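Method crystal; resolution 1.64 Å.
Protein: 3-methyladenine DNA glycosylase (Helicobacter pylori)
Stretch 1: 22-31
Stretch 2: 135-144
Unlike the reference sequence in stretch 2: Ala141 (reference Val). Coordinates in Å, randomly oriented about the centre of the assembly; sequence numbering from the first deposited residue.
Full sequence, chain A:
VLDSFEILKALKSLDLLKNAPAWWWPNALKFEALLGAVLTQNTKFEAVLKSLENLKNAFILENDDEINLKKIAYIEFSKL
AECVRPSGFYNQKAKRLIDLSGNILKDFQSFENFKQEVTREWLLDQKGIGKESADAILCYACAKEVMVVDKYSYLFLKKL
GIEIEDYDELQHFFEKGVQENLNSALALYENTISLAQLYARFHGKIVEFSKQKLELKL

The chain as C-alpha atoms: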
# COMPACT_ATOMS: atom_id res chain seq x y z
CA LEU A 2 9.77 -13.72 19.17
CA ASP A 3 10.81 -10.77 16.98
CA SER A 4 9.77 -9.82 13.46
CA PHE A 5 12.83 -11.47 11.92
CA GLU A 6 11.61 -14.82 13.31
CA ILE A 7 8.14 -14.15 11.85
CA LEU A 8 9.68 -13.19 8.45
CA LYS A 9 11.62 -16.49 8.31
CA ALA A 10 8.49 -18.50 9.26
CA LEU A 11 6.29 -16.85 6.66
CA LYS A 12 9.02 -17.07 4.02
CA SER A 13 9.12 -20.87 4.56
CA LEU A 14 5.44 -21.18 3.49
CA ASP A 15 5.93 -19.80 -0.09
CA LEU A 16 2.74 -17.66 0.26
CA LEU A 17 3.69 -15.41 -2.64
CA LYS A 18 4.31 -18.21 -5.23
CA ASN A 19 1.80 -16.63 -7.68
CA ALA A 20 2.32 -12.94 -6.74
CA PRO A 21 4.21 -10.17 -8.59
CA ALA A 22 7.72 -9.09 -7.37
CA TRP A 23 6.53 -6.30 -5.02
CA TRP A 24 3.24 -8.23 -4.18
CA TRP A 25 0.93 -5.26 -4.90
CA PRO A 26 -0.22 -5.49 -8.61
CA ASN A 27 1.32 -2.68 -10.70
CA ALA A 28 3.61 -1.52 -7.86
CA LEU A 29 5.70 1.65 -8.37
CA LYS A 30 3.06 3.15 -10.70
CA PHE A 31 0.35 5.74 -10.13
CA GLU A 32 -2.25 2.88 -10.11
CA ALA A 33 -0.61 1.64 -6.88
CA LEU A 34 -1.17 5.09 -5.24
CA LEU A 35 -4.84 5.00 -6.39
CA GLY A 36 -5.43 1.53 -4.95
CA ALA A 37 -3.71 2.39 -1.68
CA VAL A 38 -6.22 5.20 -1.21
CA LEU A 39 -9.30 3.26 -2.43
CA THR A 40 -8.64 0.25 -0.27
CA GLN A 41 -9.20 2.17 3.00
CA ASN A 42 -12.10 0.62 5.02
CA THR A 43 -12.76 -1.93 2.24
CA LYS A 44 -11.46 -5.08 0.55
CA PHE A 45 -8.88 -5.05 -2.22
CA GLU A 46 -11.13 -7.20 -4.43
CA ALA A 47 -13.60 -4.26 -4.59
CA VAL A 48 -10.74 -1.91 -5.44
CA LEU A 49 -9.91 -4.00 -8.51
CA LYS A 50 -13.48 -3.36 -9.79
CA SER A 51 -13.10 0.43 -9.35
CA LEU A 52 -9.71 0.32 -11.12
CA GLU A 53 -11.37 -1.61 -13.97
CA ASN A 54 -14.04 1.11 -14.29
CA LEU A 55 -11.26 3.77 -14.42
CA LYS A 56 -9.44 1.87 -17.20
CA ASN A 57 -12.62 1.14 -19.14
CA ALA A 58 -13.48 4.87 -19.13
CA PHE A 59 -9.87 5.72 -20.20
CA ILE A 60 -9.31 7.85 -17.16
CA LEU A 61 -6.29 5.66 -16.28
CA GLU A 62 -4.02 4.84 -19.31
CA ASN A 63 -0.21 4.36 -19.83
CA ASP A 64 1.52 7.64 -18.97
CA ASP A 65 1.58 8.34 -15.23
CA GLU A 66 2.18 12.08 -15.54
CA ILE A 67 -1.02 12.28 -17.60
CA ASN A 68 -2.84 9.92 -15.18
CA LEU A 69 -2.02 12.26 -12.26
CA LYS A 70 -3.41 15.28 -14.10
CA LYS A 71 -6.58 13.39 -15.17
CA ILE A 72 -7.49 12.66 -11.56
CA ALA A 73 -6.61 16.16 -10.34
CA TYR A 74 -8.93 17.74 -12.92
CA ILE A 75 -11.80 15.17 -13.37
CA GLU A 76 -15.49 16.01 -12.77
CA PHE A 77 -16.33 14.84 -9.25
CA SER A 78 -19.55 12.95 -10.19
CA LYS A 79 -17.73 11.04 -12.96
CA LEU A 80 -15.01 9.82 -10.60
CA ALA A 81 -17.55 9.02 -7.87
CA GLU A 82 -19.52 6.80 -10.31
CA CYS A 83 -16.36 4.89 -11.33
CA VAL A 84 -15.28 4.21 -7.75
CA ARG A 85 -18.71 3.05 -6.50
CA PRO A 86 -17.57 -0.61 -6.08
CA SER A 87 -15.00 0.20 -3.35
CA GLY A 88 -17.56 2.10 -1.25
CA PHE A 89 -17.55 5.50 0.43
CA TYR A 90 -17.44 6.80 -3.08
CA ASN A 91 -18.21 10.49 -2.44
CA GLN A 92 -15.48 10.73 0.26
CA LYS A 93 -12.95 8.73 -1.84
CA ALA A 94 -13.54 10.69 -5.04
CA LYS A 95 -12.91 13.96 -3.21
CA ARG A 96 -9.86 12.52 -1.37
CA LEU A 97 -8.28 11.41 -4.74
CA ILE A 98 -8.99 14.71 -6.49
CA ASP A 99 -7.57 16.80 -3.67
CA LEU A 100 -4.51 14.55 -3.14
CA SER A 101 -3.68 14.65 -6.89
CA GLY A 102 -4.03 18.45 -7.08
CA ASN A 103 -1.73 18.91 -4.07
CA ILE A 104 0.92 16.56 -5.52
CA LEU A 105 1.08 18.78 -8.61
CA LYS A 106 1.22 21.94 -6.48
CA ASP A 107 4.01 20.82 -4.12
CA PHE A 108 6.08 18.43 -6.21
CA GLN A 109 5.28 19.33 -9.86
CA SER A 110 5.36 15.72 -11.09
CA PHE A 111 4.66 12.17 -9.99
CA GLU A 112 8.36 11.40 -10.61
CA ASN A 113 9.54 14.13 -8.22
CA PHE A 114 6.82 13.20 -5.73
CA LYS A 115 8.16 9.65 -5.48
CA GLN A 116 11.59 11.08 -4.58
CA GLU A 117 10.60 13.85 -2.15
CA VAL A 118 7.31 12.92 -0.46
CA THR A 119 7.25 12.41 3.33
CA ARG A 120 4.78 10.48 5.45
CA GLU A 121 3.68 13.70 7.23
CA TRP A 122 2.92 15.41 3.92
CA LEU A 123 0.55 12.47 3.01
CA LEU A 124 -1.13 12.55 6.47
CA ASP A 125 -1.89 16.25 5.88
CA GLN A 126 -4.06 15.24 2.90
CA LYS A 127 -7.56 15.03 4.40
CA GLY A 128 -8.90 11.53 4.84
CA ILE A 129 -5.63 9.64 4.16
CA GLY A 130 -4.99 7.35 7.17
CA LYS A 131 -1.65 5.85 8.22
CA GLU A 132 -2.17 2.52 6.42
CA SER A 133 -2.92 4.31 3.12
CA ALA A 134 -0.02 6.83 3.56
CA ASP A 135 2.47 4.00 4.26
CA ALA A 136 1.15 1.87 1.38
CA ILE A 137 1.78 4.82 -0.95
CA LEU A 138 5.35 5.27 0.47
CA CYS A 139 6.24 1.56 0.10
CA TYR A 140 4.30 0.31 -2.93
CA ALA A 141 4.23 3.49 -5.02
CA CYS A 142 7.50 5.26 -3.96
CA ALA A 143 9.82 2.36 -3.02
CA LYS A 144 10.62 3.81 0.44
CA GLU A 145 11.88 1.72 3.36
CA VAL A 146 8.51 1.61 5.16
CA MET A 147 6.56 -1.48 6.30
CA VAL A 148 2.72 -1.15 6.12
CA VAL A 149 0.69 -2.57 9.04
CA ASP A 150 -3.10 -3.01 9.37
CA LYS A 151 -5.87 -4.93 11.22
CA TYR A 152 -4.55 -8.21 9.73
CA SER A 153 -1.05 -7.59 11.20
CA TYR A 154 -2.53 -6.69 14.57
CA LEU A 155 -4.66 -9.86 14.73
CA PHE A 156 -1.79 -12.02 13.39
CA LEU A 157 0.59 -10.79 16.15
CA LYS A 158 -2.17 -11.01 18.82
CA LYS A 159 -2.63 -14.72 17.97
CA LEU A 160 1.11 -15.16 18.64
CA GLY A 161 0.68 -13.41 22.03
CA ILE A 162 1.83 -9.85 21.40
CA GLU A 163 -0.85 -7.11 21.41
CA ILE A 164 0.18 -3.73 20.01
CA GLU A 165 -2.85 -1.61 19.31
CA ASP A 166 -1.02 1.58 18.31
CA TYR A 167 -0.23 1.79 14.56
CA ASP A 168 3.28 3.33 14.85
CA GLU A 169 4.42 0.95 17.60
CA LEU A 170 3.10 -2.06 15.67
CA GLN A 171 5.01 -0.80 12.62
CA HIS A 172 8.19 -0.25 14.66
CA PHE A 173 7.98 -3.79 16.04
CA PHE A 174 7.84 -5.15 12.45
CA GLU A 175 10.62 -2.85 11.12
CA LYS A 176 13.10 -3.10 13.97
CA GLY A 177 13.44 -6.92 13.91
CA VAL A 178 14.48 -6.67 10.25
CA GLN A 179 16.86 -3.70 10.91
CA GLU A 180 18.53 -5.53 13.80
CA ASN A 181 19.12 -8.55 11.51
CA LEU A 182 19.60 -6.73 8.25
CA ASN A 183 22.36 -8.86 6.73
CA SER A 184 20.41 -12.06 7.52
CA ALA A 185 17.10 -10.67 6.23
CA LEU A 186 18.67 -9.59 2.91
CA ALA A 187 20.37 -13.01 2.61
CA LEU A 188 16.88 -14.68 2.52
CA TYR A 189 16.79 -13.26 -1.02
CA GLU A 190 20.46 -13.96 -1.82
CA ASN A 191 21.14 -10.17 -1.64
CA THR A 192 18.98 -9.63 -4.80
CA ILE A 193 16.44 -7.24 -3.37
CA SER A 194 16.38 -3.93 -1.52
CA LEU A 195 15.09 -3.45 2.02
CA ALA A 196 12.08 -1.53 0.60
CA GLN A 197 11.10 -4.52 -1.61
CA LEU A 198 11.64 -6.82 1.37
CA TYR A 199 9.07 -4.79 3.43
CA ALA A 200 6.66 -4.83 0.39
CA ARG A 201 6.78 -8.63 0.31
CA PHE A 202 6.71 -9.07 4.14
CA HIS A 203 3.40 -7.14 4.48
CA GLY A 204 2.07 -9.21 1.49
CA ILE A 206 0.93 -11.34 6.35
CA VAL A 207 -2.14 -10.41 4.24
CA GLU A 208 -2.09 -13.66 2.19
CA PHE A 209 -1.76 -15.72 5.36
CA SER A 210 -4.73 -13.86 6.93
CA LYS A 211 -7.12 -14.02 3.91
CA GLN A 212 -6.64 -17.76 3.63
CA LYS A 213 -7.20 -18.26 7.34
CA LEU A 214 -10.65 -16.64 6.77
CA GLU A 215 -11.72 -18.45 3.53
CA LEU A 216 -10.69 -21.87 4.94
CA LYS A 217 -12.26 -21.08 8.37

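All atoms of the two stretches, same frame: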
# COMPACT_ATOMS: atom_id res chain seq x y z
N ALA A 22 6.46 -9.27 -8.12
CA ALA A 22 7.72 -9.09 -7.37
C ALA A 22 7.59 -8.21 -6.11
O ALA A 22 8.29 -8.43 -5.13
CB ALA A 22 8.75 -8.42 -8.28
N TRP A 23 6.75 -7.19 -6.19
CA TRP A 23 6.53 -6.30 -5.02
C TRP A 23 5.16 -6.57 -4.35
O TRP A 23 4.69 -5.75 -3.60
CB TRP A 23 6.61 -4.80 -5.42
CG TRP A 23 8.05 -4.28 -5.65
CD1 TRP A 23 8.94 -4.66 -6.66
CD2 TRP A 23 8.70 -3.28 -4.88
NE1 TRP A 23 10.11 -3.95 -6.51
CE2 TRP A 23 10.00 -3.11 -5.42
CE3 TRP A 23 8.32 -2.52 -3.75
CZ2 TRP A 23 10.94 -2.18 -4.89
CZ3 TRP A 23 9.25 -1.59 -3.19
CH2 TRP A 23 10.54 -1.44 -3.76
N TRP A 24 4.54 -7.73 -4.68
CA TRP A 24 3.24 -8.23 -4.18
C TRP A 24 2.05 -7.43 -4.70
O TRP A 24 1.10 -8.00 -5.28
CB TRP A 24 3.20 -8.34 -2.64
CG TRP A 24 1.85 -8.80 -2.13
CD1 TRP A 24 1.28 -10.06 -2.27
CD2 TRP A 24 0.90 -8.01 -1.43
NE1 TRP A 24 0.04 -10.07 -1.69
CE2 TRP A 24 -0.21 -8.84 -1.14
CE3 TRP A 24 0.90 -6.69 -0.95
CZ2 TRP A 24 -1.34 -8.37 -0.42
CZ3 TRP A 24 -0.21 -6.23 -0.24
CH2 TRP A 24 -1.31 -7.09 0.04
N TRP A 25 2.07 -6.10 -4.47
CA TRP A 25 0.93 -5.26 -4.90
C TRP A 25 0.94 -5.26 -6.47
O TRP A 25 2.01 -4.99 -7.08
CB TRP A 25 1.18 -3.83 -4.35
CG TRP A 25 -0.01 -2.97 -4.33
CD1 TRP A 25 -0.69 -2.46 -5.40
CD2 TRP A 25 -0.66 -2.47 -3.15
NE1 TRP A 25 -1.74 -1.68 -4.95
CE2 TRP A 25 -1.74 -1.66 -3.58
CE3 TRP A 25 -0.45 -2.67 -1.76
CZ2 TRP A 25 -2.62 -1.03 -2.67
CZ3 TRP A 25 -1.31 -2.03 -0.84
CH2 TRP A 25 -2.39 -1.23 -1.31
N PRO A 26 -0.19 -5.54 -7.14
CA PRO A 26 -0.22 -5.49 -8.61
C PRO A 26 0.04 -4.06 -9.14
O PRO A 26 -0.50 -3.08 -8.62
CB PRO A 26 -1.63 -5.98 -9.01
CG PRO A 26 -2.38 -6.06 -7.77
CD PRO A 26 -1.50 -5.86 -6.53
N ASN A 27 0.90 -3.97 -10.15
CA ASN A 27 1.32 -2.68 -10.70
C ASN A 27 1.96 -1.72 -9.67
O ASN A 27 1.76 -0.48 -9.70
CB ASN A 27 0.15 -2.00 -11.49
CG ASN A 27 -0.25 -2.83 -12.72
OD1 ASN A 27 -1.45 -3.15 -12.93
ND2 ASN A 27 0.76 -3.22 -13.53
N ALA A 28 2.78 -2.29 -8.79
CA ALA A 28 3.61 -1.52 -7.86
C ALA A 28 4.51 -0.52 -8.61
O ALA A 28 4.91 -0.72 -9.79
CB ALA A 28 4.47 -2.48 -7.02
N LEU A 29 4.78 0.58 -7.91
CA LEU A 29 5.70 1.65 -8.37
C LEU A 29 5.12 2.49 -9.48
O LEU A 29 5.87 3.26 -10.15
CB LEU A 29 7.11 1.13 -8.73
CG LEU A 29 7.77 0.22 -7.66
CD1 LEU A 29 9.22 -0.12 -7.99
CD2 LEU A 29 7.70 0.79 -6.23
N LYS A 30 3.81 2.38 -9.69
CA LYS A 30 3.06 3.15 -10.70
C LYS A 30 1.97 3.95 -10.02
O LYS A 30 1.64 3.72 -8.85
CB LYS A 30 2.41 2.20 -11.74
CG LYS A 30 3.45 1.44 -12.57
CD LYS A 30 2.79 0.28 -13.38
N PHE A 31 1.40 4.91 -10.74
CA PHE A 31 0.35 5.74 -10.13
C PHE A 31 -0.86 4.87 -9.71
O PHE A 31 -1.54 5.17 -8.73
CB PHE A 31 -0.04 6.81 -11.15
CG PHE A 31 -1.07 7.78 -10.63
CD1 PHE A 31 -2.33 7.81 -11.19
CD2 PHE A 31 -0.75 8.70 -9.63
CE1 PHE A 31 -3.30 8.72 -10.72
CE2 PHE A 31 -1.70 9.59 -9.17
CZ PHE A 31 -2.95 9.64 -9.74
N ASP A 135 1.29 4.92 4.33
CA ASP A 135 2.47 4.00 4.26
C ASP A 135 2.44 3.10 3.03
O ASP A 135 3.52 2.77 2.46
CB ASP A 135 2.51 3.19 5.52
CG ASP A 135 2.98 4.01 6.72
OD1 ASP A 135 2.75 3.59 7.87
OD2 ASP A 135 3.52 5.15 6.58
N ALA A 136 1.24 2.69 2.60
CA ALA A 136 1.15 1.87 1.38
C ALA A 136 1.59 2.68 0.15
O ALA A 136 2.25 2.15 -0.77
CB ALA A 136 -0.29 1.31 1.20
N ILE A 137 1.26 3.98 0.13
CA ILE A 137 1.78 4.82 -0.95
C ILE A 137 3.32 4.89 -0.87
O ILE A 137 4.05 4.72 -1.88
CB ILE A 137 1.15 6.25 -0.85
CG1 ILE A 137 -0.36 6.20 -1.16
CG2 ILE A 137 1.94 7.27 -1.79
CD1 ILE A 137 -1.14 7.52 -0.79
N LEU A 138 3.87 5.16 0.34
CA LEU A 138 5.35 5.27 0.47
C LEU A 138 6.09 3.98 0.03
O LEU A 138 7.13 4.03 -0.70
CB LEU A 138 5.77 5.58 1.90
CG LEU A 138 5.38 6.99 2.33
CD1 LEU A 138 5.54 7.19 3.84
CD2 LEU A 138 6.11 8.11 1.58
N CYS A 139 5.59 2.83 0.47
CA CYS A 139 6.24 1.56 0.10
C CYS A 139 5.94 1.15 -1.34
O CYS A 139 6.87 0.99 -2.15
CB CYS A 139 5.77 0.42 1.08
SG CYS A 139 6.54 -1.13 0.69
N TYR A 140 4.66 0.97 -1.67
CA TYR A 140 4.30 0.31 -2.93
C TYR A 140 4.20 1.23 -4.14
O TYR A 140 4.17 0.74 -5.27
CB TYR A 140 2.94 -0.41 -2.78
CG TYR A 140 3.03 -1.50 -1.75
CD1 TYR A 140 3.60 -2.77 -2.10
CD2 TYR A 140 2.48 -1.33 -0.46
CE1 TYR A 140 3.64 -3.84 -1.20
CE2 TYR A 140 2.52 -2.41 0.49
CZ TYR A 140 3.11 -3.64 0.09
OH TYR A 140 3.17 -4.65 1.01
N ALA A 141 4.12 2.54 -3.90
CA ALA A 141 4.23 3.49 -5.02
C ALA A 141 5.60 4.14 -5.09
O ALA A 141 6.05 4.38 -6.18
CB ALA A 141 3.11 4.56 -5.01
N CYS A 142 6.24 4.44 -3.95
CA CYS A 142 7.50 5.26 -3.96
C CYS A 142 8.78 4.47 -3.65
O CYS A 142 9.90 5.06 -3.68
CB CYS A 142 7.39 6.42 -2.95
SG CYS A 142 5.92 7.45 -3.26
N ALA A 143 8.65 3.18 -3.36
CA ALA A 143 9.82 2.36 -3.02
C ALA A 143 10.64 2.83 -1.81
O ALA A 143 11.90 2.66 -1.80
CB ALA A 143 10.73 2.13 -4.30
N LYS A 144 9.95 3.40 -0.81
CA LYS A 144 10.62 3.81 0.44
C LYS A 144 10.69 2.67 1.43
O LYS A 144 9.87 1.71 1.36
CB LYS A 144 9.83 4.91 1.16
CG LYS A 144 9.57 6.12 0.34
CD LYS A 144 10.78 6.79 -0.06
CE LYS A 144 10.34 8.20 -0.53
NZ LYS A 144 11.56 8.95 -0.89

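Three consecutive tryptophans, Trp23, Trp24 and Trp25, gather around a single tyrosine, and Tyr140 contributes by far the largest share of the surface that this contact buries, about 137 of 484 Å². The tyrosine sits in the last turns of a helix, with chi1 at m, and each tryptophan meets it differently. Trp25 places CE3 over one face of the phenol ring, and its CB approaches Tyr140 CD1 at 3.5 Å; its six-membered ring is inclined to the tyrosine ring by 38° with centroids 4.8 Å apart, an oblique pair. Trp24, whose CA-to-CB bond points sideways, uses the t rotamer to bring its ring near the phenol end, where Trp24 CE3 is 3.6 Å from Tyr140 OH. Trp23 supplies backbone: its carbonyl O lies at the edge of the tyrosine ring, near the ring plane, 3.2 Å from Tyr140 CE1. The hydroxyl is satisfied by a hydrogen bond elsewhere in the structure, so the tyrosine can be buried without stranding its polar end.

The two stretches are tied by one hydrogen bond, from Leu29 N to Tyr140 O at 2.7 Å. Here a wider pi-type turn spans 137-141, and the Tyr140 carbonyl serves the neighbouring loop. The loop is shaped by two successive type II turns, Trp25 to Ala28 and Asn27 to Lys30; Leu29 occupies the third position of the second, with positive phi. Beside the hydrogen bond, Leu29 CA points its hydrogen at Ala141 O, 3.5 Å away. That CA-H...O contact matters because Ala141 O is buried here and has no conventional polar partner in the model.

The backbones come close here. The CA atoms of Leu29 and Ala141 are just 4.1 Å apart, while Ala28 CA comes within 3.5 Å of Tyr140 O. Ala141, which is Val in the reference sequence, points its CA-to-CB bond away overall. Deeper along the helix, Ala136 CB packs against Trp25 CZ3 at 4.0 Å, a methyl group meeting a broad indole.

A second apolar patch forms where the chain leaves the helix. Ala143, with positive phi, directs its CB toward the loop, where it meets Trp23 CH2 at 3.6 Å and Leu29 CD2 at 3.8 Å. The CA-to-CB bond of Leu29 points away, but its m,t rotamer returns the end of the side chain to the contact. The design rule is economical: one backbone hydrogen bond fixes the loop against the helix, aromatic residues supply much of the buried area, and Ala136 and Ala143 offer methyl groups to the indole rings of Trp25 and Trp23.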